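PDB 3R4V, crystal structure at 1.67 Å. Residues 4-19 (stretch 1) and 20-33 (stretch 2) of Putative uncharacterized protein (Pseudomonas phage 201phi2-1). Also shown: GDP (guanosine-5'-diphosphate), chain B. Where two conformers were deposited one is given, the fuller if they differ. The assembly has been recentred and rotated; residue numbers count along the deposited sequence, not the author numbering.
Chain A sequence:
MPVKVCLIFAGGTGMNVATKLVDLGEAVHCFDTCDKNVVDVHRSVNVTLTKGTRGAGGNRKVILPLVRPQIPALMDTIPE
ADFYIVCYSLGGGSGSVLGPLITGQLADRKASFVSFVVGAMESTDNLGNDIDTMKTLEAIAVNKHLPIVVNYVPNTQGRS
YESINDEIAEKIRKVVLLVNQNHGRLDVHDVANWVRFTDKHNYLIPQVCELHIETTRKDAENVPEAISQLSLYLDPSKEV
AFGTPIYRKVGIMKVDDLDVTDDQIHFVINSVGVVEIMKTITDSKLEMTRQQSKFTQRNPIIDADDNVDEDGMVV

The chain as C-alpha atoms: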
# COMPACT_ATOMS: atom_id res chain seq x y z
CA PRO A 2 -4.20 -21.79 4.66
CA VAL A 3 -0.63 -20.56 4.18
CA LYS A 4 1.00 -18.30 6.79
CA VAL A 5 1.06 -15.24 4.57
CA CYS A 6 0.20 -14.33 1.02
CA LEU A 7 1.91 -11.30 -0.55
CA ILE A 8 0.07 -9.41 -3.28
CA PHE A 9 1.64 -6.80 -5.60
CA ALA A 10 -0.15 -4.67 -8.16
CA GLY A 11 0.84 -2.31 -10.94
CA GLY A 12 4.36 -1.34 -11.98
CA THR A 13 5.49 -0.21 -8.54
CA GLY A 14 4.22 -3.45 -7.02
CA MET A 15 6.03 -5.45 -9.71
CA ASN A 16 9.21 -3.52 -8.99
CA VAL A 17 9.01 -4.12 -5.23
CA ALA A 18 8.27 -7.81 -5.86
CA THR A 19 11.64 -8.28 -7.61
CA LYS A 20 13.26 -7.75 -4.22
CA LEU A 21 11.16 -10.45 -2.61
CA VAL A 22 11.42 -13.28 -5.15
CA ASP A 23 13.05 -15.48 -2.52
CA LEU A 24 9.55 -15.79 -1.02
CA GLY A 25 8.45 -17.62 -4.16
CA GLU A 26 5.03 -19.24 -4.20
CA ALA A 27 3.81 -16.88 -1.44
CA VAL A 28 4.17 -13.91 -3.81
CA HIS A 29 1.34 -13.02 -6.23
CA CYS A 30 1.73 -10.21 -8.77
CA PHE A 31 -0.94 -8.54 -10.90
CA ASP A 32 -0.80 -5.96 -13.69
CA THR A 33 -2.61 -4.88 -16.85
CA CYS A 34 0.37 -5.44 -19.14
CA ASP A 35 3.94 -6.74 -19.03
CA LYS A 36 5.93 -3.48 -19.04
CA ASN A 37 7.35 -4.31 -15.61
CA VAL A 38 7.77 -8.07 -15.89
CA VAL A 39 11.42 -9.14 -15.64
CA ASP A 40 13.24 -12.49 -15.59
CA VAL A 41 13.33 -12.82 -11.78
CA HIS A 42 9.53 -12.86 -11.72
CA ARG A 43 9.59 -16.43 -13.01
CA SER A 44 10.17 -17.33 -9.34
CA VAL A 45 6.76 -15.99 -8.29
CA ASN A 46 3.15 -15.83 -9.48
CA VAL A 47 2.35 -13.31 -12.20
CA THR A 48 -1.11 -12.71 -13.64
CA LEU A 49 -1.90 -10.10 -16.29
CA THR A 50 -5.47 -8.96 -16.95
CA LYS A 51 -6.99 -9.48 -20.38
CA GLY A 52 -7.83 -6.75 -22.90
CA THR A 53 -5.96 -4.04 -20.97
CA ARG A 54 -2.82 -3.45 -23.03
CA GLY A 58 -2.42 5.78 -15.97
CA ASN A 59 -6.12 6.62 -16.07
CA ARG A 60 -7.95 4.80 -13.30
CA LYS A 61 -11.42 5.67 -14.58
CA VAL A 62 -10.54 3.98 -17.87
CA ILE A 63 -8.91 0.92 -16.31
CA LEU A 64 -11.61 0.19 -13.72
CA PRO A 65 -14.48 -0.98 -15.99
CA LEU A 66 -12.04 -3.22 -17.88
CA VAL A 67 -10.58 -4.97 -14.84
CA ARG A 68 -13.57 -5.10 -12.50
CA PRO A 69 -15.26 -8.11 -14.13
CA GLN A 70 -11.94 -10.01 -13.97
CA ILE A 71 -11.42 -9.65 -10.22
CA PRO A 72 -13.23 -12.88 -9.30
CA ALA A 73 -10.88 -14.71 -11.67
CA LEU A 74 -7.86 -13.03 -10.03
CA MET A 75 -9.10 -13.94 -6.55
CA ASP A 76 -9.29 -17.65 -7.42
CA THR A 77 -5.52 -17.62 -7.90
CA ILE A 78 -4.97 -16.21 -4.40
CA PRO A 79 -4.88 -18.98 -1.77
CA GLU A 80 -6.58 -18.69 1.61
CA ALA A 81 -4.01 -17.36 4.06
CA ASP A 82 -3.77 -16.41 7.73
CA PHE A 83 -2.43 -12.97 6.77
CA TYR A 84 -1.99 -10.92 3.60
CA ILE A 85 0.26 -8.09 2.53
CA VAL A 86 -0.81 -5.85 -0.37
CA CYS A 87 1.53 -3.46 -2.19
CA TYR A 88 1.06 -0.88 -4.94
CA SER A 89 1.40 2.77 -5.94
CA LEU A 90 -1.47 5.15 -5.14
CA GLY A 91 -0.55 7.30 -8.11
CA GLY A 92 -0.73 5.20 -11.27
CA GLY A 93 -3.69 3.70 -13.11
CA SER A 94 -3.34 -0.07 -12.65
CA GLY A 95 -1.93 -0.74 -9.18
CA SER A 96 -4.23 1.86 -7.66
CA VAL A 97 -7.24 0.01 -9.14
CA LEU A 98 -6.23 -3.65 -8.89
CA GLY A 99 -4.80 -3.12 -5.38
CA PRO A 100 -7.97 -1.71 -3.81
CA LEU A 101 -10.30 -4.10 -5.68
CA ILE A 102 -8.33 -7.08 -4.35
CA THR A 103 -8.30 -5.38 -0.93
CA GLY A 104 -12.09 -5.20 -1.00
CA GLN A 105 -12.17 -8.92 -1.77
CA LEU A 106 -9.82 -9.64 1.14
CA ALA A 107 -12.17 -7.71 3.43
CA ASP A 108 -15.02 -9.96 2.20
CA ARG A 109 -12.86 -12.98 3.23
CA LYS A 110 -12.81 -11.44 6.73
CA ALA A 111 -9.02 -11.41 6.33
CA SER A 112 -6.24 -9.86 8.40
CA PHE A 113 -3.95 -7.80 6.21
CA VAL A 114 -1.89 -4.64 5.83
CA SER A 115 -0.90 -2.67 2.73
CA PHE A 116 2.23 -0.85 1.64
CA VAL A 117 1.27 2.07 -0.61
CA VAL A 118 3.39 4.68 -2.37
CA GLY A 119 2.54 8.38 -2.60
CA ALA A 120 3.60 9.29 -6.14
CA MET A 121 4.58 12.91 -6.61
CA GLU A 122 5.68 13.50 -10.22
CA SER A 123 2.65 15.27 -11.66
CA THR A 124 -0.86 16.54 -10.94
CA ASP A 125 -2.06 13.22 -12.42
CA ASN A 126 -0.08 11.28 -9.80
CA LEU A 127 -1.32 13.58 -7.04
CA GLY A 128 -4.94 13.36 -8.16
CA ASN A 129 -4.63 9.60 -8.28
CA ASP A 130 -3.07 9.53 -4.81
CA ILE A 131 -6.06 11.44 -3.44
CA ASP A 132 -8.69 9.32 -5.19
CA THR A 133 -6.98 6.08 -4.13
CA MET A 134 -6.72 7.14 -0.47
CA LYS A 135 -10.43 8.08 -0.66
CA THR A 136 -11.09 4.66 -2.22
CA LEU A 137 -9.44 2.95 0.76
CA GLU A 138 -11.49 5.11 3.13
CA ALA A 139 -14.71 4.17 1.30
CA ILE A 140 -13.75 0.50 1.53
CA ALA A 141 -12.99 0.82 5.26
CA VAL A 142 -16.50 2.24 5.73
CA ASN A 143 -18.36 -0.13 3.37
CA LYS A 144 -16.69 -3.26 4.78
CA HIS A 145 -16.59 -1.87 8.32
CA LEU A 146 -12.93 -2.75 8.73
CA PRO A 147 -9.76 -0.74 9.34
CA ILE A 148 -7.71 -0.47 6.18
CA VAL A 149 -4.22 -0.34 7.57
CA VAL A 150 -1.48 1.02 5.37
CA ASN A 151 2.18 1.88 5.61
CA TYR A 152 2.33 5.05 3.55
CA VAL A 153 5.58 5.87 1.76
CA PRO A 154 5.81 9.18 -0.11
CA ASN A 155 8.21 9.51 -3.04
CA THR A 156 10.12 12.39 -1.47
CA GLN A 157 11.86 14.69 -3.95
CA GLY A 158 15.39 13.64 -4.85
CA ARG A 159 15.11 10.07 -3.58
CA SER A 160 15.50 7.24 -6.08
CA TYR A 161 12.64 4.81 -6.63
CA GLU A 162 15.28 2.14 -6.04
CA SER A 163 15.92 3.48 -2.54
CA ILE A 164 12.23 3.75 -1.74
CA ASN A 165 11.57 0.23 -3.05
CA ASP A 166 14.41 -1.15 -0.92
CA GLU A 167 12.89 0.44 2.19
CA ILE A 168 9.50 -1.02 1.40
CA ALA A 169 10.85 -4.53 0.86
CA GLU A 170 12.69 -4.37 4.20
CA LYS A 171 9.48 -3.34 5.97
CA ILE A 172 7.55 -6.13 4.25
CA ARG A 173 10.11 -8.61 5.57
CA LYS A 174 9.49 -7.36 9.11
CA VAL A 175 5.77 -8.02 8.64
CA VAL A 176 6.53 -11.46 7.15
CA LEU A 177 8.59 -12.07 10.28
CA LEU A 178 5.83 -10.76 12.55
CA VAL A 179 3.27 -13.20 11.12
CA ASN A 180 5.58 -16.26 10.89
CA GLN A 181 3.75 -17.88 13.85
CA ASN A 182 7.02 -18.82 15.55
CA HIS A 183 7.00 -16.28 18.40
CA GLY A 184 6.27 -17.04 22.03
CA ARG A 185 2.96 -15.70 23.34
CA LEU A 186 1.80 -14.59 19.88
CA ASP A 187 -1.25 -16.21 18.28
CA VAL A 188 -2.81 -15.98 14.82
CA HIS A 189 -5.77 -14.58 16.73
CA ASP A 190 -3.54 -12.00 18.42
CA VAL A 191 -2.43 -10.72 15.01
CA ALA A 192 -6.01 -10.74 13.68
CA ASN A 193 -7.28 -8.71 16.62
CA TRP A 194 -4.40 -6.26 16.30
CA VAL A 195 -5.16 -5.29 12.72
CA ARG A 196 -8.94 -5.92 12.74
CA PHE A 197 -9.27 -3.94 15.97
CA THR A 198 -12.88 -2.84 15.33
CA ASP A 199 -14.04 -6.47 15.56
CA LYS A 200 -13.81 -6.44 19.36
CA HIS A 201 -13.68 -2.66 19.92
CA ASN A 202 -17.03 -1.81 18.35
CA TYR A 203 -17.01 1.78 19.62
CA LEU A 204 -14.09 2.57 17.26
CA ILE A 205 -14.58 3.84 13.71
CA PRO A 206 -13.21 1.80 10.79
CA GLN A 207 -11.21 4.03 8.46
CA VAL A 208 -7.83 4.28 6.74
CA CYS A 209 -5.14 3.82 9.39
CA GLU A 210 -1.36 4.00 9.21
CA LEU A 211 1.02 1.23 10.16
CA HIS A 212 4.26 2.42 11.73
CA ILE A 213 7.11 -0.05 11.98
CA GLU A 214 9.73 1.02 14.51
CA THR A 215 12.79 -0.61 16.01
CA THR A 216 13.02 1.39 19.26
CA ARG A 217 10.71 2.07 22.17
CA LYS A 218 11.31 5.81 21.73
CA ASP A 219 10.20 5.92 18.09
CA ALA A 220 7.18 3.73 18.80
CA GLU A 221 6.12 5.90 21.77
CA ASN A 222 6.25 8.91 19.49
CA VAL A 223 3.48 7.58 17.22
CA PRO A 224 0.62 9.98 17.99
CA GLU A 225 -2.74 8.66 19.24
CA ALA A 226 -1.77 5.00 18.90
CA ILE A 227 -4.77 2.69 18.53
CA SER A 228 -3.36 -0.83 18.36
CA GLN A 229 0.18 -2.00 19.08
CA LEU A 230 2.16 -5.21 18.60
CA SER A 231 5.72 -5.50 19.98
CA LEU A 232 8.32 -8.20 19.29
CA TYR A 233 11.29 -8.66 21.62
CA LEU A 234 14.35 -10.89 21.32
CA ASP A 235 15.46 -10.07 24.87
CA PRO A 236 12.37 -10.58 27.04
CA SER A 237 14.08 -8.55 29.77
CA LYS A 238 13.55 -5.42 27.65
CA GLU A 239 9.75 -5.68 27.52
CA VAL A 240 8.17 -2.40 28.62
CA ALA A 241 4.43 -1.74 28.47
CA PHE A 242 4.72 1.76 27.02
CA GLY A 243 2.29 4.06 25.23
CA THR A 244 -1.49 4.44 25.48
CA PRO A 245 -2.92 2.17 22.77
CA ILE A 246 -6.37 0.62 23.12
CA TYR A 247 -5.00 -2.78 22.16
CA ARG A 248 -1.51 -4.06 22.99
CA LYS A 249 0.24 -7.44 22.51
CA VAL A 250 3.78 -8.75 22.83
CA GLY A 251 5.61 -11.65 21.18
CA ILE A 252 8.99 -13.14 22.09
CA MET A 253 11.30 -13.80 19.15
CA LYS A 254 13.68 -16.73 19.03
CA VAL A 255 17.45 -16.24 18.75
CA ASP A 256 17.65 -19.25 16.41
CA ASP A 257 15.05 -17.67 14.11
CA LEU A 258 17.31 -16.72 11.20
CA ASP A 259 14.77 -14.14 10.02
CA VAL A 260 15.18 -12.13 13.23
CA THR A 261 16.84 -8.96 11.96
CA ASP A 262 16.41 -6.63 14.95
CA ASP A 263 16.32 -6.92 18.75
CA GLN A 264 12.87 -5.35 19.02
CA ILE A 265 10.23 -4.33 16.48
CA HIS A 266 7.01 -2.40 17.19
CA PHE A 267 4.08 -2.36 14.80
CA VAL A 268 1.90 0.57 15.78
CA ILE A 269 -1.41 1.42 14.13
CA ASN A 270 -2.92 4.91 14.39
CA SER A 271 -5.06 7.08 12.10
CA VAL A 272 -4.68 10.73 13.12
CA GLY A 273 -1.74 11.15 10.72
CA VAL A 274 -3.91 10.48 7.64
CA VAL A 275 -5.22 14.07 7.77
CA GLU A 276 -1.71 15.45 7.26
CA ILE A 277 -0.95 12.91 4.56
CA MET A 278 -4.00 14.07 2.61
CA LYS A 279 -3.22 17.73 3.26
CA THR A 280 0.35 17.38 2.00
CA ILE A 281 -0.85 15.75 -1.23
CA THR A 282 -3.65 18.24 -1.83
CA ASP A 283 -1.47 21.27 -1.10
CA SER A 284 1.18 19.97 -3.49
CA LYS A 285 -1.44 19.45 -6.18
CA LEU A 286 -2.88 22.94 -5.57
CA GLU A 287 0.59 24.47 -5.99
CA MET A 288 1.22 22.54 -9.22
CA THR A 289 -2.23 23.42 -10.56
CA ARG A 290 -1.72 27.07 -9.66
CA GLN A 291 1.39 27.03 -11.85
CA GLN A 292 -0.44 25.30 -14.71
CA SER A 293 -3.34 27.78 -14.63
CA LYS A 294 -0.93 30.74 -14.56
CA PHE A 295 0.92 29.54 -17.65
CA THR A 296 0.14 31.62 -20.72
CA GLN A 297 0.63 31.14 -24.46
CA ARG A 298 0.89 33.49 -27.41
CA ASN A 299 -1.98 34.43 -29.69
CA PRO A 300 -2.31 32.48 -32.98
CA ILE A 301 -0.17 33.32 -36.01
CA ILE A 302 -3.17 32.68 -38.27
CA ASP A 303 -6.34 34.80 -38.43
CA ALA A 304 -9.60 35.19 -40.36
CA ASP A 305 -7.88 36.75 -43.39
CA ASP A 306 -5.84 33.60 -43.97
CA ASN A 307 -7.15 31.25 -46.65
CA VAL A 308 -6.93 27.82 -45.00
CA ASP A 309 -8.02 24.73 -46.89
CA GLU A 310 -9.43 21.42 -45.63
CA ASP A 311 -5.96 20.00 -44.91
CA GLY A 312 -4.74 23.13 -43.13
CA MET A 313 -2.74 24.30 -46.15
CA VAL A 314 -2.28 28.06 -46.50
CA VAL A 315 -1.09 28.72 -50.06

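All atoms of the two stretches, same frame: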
# COMPACT_ATOMS: atom_id res chain seq x y z
N LYS A 4 0.76 -19.27 5.73
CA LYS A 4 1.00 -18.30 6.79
C LYS A 4 0.73 -16.88 6.31
O LYS A 4 0.09 -16.08 7.00
CB LYS A 4 2.45 -18.38 7.30
CG LYS A 4 2.82 -19.64 8.06
CD LYS A 4 4.19 -19.48 8.72
CE LYS A 4 4.81 -20.81 9.12
NZ LYS A 4 3.99 -21.54 10.13
N VAL A 5 1.22 -16.57 5.12
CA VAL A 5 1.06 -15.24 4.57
C VAL A 5 1.09 -15.29 3.05
O VAL A 5 1.86 -16.05 2.45
CB VAL A 5 2.16 -14.27 5.09
CG1 VAL A 5 3.53 -14.72 4.63
CG2 VAL A 5 1.91 -12.84 4.63
N CYS A 6 0.22 -14.50 2.45
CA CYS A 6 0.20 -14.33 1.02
C CYS A 6 0.52 -12.86 0.70
O CYS A 6 -0.09 -11.94 1.25
CB CYS A 6 -1.17 -14.73 0.48
SG CYS A 6 -1.40 -14.39 -1.25
N LEU A 7 1.50 -12.65 -0.19
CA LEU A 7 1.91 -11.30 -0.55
C LEU A 7 1.39 -10.95 -1.94
O LEU A 7 1.62 -11.68 -2.92
CB LEU A 7 3.43 -11.16 -0.52
CG LEU A 7 4.07 -11.40 0.84
CD1 LEU A 7 4.42 -12.87 1.01
CD2 LEU A 7 5.31 -10.56 0.99
N ILE A 8 0.71 -9.82 -2.04
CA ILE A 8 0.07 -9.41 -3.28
C ILE A 8 0.63 -8.07 -3.75
O ILE A 8 0.68 -7.12 -2.97
CB ILE A 8 -1.44 -9.28 -3.06
CG1 ILE A 8 -2.02 -10.64 -2.65
CG2 ILE A 8 -2.11 -8.73 -4.31
CD1 ILE A 8 -3.34 -10.54 -1.93
N PHE A 9 1.05 -8.01 -5.02
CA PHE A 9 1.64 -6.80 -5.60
C PHE A 9 0.88 -6.43 -6.85
O PHE A 9 0.53 -7.30 -7.65
CB PHE A 9 3.11 -7.05 -5.98
CG PHE A 9 3.98 -7.35 -4.81
CD1 PHE A 9 4.61 -6.33 -4.12
CD2 PHE A 9 4.10 -8.65 -4.35
CE1 PHE A 9 5.39 -6.60 -3.01
CE2 PHE A 9 4.88 -8.93 -3.24
CZ PHE A 9 5.52 -7.90 -2.57
N ALA A 10 0.66 -5.13 -7.04
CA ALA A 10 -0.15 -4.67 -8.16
C ALA A 10 0.46 -3.46 -8.84
O ALA A 10 1.00 -2.57 -8.18
CB ALA A 10 -1.56 -4.35 -7.70
N GLY A 11 0.37 -3.44 -10.17
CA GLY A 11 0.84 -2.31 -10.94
C GLY A 11 2.35 -2.35 -11.07
O GLY A 11 3.01 -3.22 -10.49
N GLY A 12 2.92 -1.41 -11.81
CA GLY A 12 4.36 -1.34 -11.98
C GLY A 12 5.17 -1.27 -10.69
O GLY A 12 6.14 -2.01 -10.52
N THR A 13 4.75 -0.39 -9.78
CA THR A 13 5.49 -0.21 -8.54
C THR A 13 5.49 -1.50 -7.73
O THR A 13 6.53 -1.90 -7.19
CB THR A 13 4.91 0.93 -7.70
OG1 THR A 13 5.13 2.17 -8.38
CG2 THR A 13 5.58 0.98 -6.35
N GLY A 14 4.33 -2.16 -7.67
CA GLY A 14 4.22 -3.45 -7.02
C GLY A 14 5.12 -4.50 -7.66
O GLY A 14 5.76 -5.27 -6.96
N MET A 15 5.16 -4.52 -8.99
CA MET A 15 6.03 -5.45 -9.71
C MET A 15 7.48 -5.19 -9.35
O MET A 15 8.26 -6.12 -9.13
CB MET A 15 5.84 -5.31 -11.22
CG MET A 15 4.45 -5.68 -11.74
SD MET A 15 4.11 -7.45 -11.72
CE MET A 15 5.38 -8.05 -12.82
N ASN A 16 7.84 -3.91 -9.28
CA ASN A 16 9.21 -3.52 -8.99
C ASN A 16 9.61 -3.93 -7.57
O ASN A 16 10.70 -4.44 -7.35
CB ASN A 16 9.42 -2.02 -9.22
CG ASN A 16 9.27 -1.60 -10.68
OD1 ASN A 16 9.23 -2.44 -11.60
ND2 ASN A 16 9.22 -0.30 -10.90
N VAL A 17 8.72 -3.71 -6.60
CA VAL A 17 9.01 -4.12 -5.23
C VAL A 17 9.11 -5.64 -5.13
O VAL A 17 9.97 -6.16 -4.42
CB VAL A 17 7.97 -3.58 -4.23
CG1 VAL A 17 8.22 -4.15 -2.84
CG2 VAL A 17 8.03 -2.06 -4.19
N ALA A 18 8.23 -6.34 -5.84
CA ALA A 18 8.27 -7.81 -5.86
C ALA A 18 9.64 -8.39 -6.24
O ALA A 18 10.05 -9.43 -5.70
CB ALA A 18 7.18 -8.35 -6.78
N THR A 19 10.35 -7.75 -7.16
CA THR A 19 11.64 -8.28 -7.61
C THR A 19 12.60 -8.46 -6.43
O THR A 19 13.53 -9.26 -6.49
CB THR A 19 12.31 -7.39 -8.69
OG1 THR A 19 12.71 -6.14 -8.12
CG2 THR A 19 11.35 -7.15 -9.86
N LYS A 20 12.36 -7.72 -5.36
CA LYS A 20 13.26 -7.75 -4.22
C LYS A 20 12.85 -8.82 -3.23
O LYS A 20 13.56 -9.09 -2.25
CB LYS A 20 13.31 -6.37 -3.56
CG LYS A 20 13.73 -5.29 -4.55
CD LYS A 20 13.88 -3.94 -3.91
CE LYS A 20 14.52 -2.98 -4.90
NZ LYS A 20 15.80 -3.54 -5.43
N LEU A 21 11.72 -9.45 -3.50
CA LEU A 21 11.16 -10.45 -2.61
C LEU A 21 10.95 -11.81 -3.28
O LEU A 21 10.18 -12.64 -2.77
CB LEU A 21 9.84 -9.94 -2.02
CG LEU A 21 9.97 -8.65 -1.19
CD1 LEU A 21 8.63 -7.95 -0.96
CD2 LEU A 21 10.66 -8.96 0.14
N VAL A 22 11.63 -12.05 -4.40
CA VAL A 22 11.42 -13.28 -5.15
C VAL A 22 11.82 -14.53 -4.37
O VAL A 22 11.37 -15.63 -4.67
CB VAL A 22 12.14 -13.26 -6.52
CG1 VAL A 22 11.48 -12.25 -7.45
CG2 VAL A 22 13.63 -12.98 -6.35
N ASP A 23 12.65 -14.35 -3.34
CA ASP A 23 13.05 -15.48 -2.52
C ASP A 23 11.86 -16.06 -1.76
O ASP A 23 11.94 -17.18 -1.25
CB ASP A 23 14.16 -15.06 -1.55
CG ASP A 23 13.77 -13.86 -0.71
OD1 ASP A 23 13.83 -12.72 -1.23
OD2 ASP A 23 13.41 -14.06 0.47
N LEU A 24 10.76 -15.31 -1.69
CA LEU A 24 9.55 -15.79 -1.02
C LEU A 24 8.68 -16.65 -1.94
O LEU A 24 7.71 -17.27 -1.50
CB LEU A 24 8.73 -14.61 -0.47
CG LEU A 24 9.45 -13.78 0.59
CD1 LEU A 24 8.54 -12.69 1.14
CD2 LEU A 24 9.97 -14.69 1.71
N GLY A 25 9.03 -16.67 -3.22
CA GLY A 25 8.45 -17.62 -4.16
C GLY A 25 6.94 -17.73 -4.25
O GLY A 25 6.24 -16.75 -4.53
N GLU A 26 6.44 -18.93 -4.00
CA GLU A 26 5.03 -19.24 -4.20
C GLU A 26 4.10 -18.34 -3.39
O GLU A 26 2.93 -18.19 -3.74
CB GLU A 26 4.75 -20.71 -3.88
CG GLU A 26 3.87 -21.41 -4.91
CD GLU A 26 4.55 -21.56 -6.26
OE1 GLU A 26 5.29 -22.55 -6.45
OE2 GLU A 26 4.35 -20.68 -7.13
N ALA A 27 4.61 -17.75 -2.31
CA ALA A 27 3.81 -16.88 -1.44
C ALA A 27 3.52 -15.53 -2.08
O ALA A 27 2.62 -14.80 -1.64
CB ALA A 27 4.49 -16.68 -0.09
N VAL A 28 4.28 -15.20 -3.12
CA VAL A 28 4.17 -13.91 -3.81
C VAL A 28 3.25 -13.99 -5.05
O VAL A 28 3.41 -14.86 -5.91
CB VAL A 28 5.57 -13.39 -4.20
CG1 VAL A 28 5.47 -12.12 -4.98
CG2 VAL A 28 6.44 -13.19 -2.95
N HIS A 29 2.29 -13.08 -5.12
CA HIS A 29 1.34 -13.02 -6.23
C HIS A 29 1.32 -11.62 -6.82
O HIS A 29 1.00 -10.65 -6.12
CB HIS A 29 -0.06 -13.38 -5.73
CG HIS A 29 -0.15 -14.77 -5.17
ND1 HIS A 29 -0.76 -15.80 -5.85
CD2 HIS A 29 0.30 -15.29 -4.01
CE1 HIS A 29 -0.68 -16.90 -5.12
NE2 HIS A 29 -0.04 -16.62 -4.00
N CYS A 30 1.65 -11.51 -8.10
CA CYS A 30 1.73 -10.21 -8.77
C CYS A 30 0.63 -10.05 -9.81
O CYS A 30 0.30 -11.00 -10.51
CB CYS A 30 3.08 -10.04 -9.46
SG CYS A 30 4.48 -10.13 -8.35
N PHE A 31 0.10 -8.84 -9.92
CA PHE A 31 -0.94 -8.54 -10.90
C PHE A 31 -0.66 -7.22 -11.61
O PHE A 31 -0.22 -6.25 -10.99
CB PHE A 31 -2.31 -8.46 -10.20
CG PHE A 31 -2.66 -9.71 -9.44
CD1 PHE A 31 -2.32 -9.85 -8.11
CD2 PHE A 31 -3.28 -10.77 -10.08
CE1 PHE A 31 -2.61 -11.01 -7.41
CE2 PHE A 31 -3.58 -11.93 -9.40
CZ PHE A 31 -3.25 -12.05 -8.06
N ASP A 32 -0.93 -7.18 -12.91
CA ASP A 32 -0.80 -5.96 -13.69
C ASP A 32 -1.68 -6.06 -14.92
O ASP A 32 -2.28 -7.11 -15.19
CB ASP A 32 0.66 -5.71 -14.10
CG ASP A 32 1.01 -4.22 -14.20
OD1 ASP A 32 2.21 -3.90 -14.25
OD2 ASP A 32 0.09 -3.37 -14.23
N THR A 33 -1.75 -4.97 -15.67
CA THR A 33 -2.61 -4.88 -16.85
C THR A 33 -1.82 -5.10 -18.14
O THR A 33 -2.41 -5.26 -19.21
CB THR A 33 -3.29 -3.51 -16.89
OG1 THR A 33 -2.31 -2.49 -16.74
CG2 THR A 33 -4.31 -3.41 -15.76
PB GDP B . 0.70 1.57 -12.54
O1B GDP B . 1.41 0.44 -13.25
O2B GDP B . 0.11 1.03 -11.26
O3B GDP B . -0.37 2.17 -13.44
O3A GDP B . 1.74 2.75 -12.23
PA GDP B . 3.20 2.58 -11.58
O1A GDP B . 4.18 1.88 -12.50
O2A GDP B . 3.12 1.92 -10.24
O5' GDP B . 3.60 4.11 -11.46
C5' GDP B . 2.79 5.05 -10.75
C4' GDP B . 3.65 6.19 -10.21
O4' GDP B . 4.47 5.71 -9.14
C3' GDP B . 4.62 6.75 -11.24
O3' GDP B . 4.04 7.85 -11.93
C2' GDP B . 5.79 7.19 -10.39
O2' GDP B . 5.54 8.48 -9.83
C1' GDP B . 5.80 6.24 -9.22
N9 GDP B . 6.65 5.05 -9.45
C8 GDP B . 6.81 4.35 -10.59
N7 GDP B . 7.63 3.29 -10.40
C5 GDP B . 8.00 3.28 -9.10
C6 GDP B . 8.84 2.44 -8.22
O6 GDP B . 9.43 1.44 -8.67
N1 GDP B . 8.95 2.80 -6.93
C2 GDP B . 8.32 3.88 -6.42
N2 GDP B . 8.46 4.19 -5.10
N3 GDP B . 7.53 4.69 -7.17
C4 GDP B . 7.34 4.44 -8.48

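Just past the first strand, successive backbone amides change partner: Gly-11 N donates to Phe-31 O (3.0 Å), whereas Gly-12 N donates to GDP O1B (2.8 Å). This is a compact example of the strand-loop-helix principle, in which two parallel strands joined by a helix present a phosphate site at the end of the first.

The parallel ladder uses every second residue, starting at Ala-27 just before the second strand. Leu-7 N binds Ala-27 O (2.8 Å), His-29 N binds Leu-7 O (2.7 Å), Phe-9 N binds His-29 O (2.9 Å) and Phe-31 N binds Phe-9 O (2.8 Å). Leu-7 and Phe-9 thus use both amide and carbonyl toward the second stretch. CA-H...O contacts fill the gaps, as between Ile-8 CA and His-29 O (3.2 Å).

Side chains alternate across the sheet. On the face carrying Leu-7, Phe-9, Val-28 and Cys-30, the helix and the turn after it complete an apolar core. Leu-7 CD2 meets Leu-24 CD1 at 3.9 Å. The Phe-9 ring, with chi1 in m, reaches Leu-21 CD1 from its CZ (3.5 Å) and Val-28 CG1 from its CE2 (3.7 Å); a flat, wide side chain can span both the turn and the neighbouring strand. Under the helix the contacts are made by small groups: Cys-30 SG lies 3.6 Å from Ala-18 CB, and Cys-30 CB lies 3.6 Å from Met-15 SD, the flexible thioether folding in with all three chi angles in m.

The other face carries Ile-8, Ala-10, His-29 and Phe-31. Ile-8 CG2 touches Phe-31 CE1 at the ring edge (3.9 Å), and Cys-6 SG sits obliquely 4.0 Å from the centroid of the His-29 ring.

At the covalent junction the chain turns tightly. Lys-20 N donates to Val-17 O (3.0 Å) and Leu-21 N to Ala-18 O (2.8 Å), while Thr-19 OG1 donates back to Asn-16 O (2.7 Å), satisfying its hydroxyl locally. The contact buries 957 Å² in all, counting both sides.

The geometry favours glycine at three positions near the nucleotide. Gly-11 has a positive phi, and a CB there would lie 2.2 Å from GDP O2B; one on Gly-12 would lie 2.1 Å from GDP O1A, and one on Gly-14 would come within 2.4 Å of Ala-10 N. Between Gly-12 and Gly-14, Thr-13 donates to GDP O2A through both N (2.9 Å) and OG1 (2.7 Å).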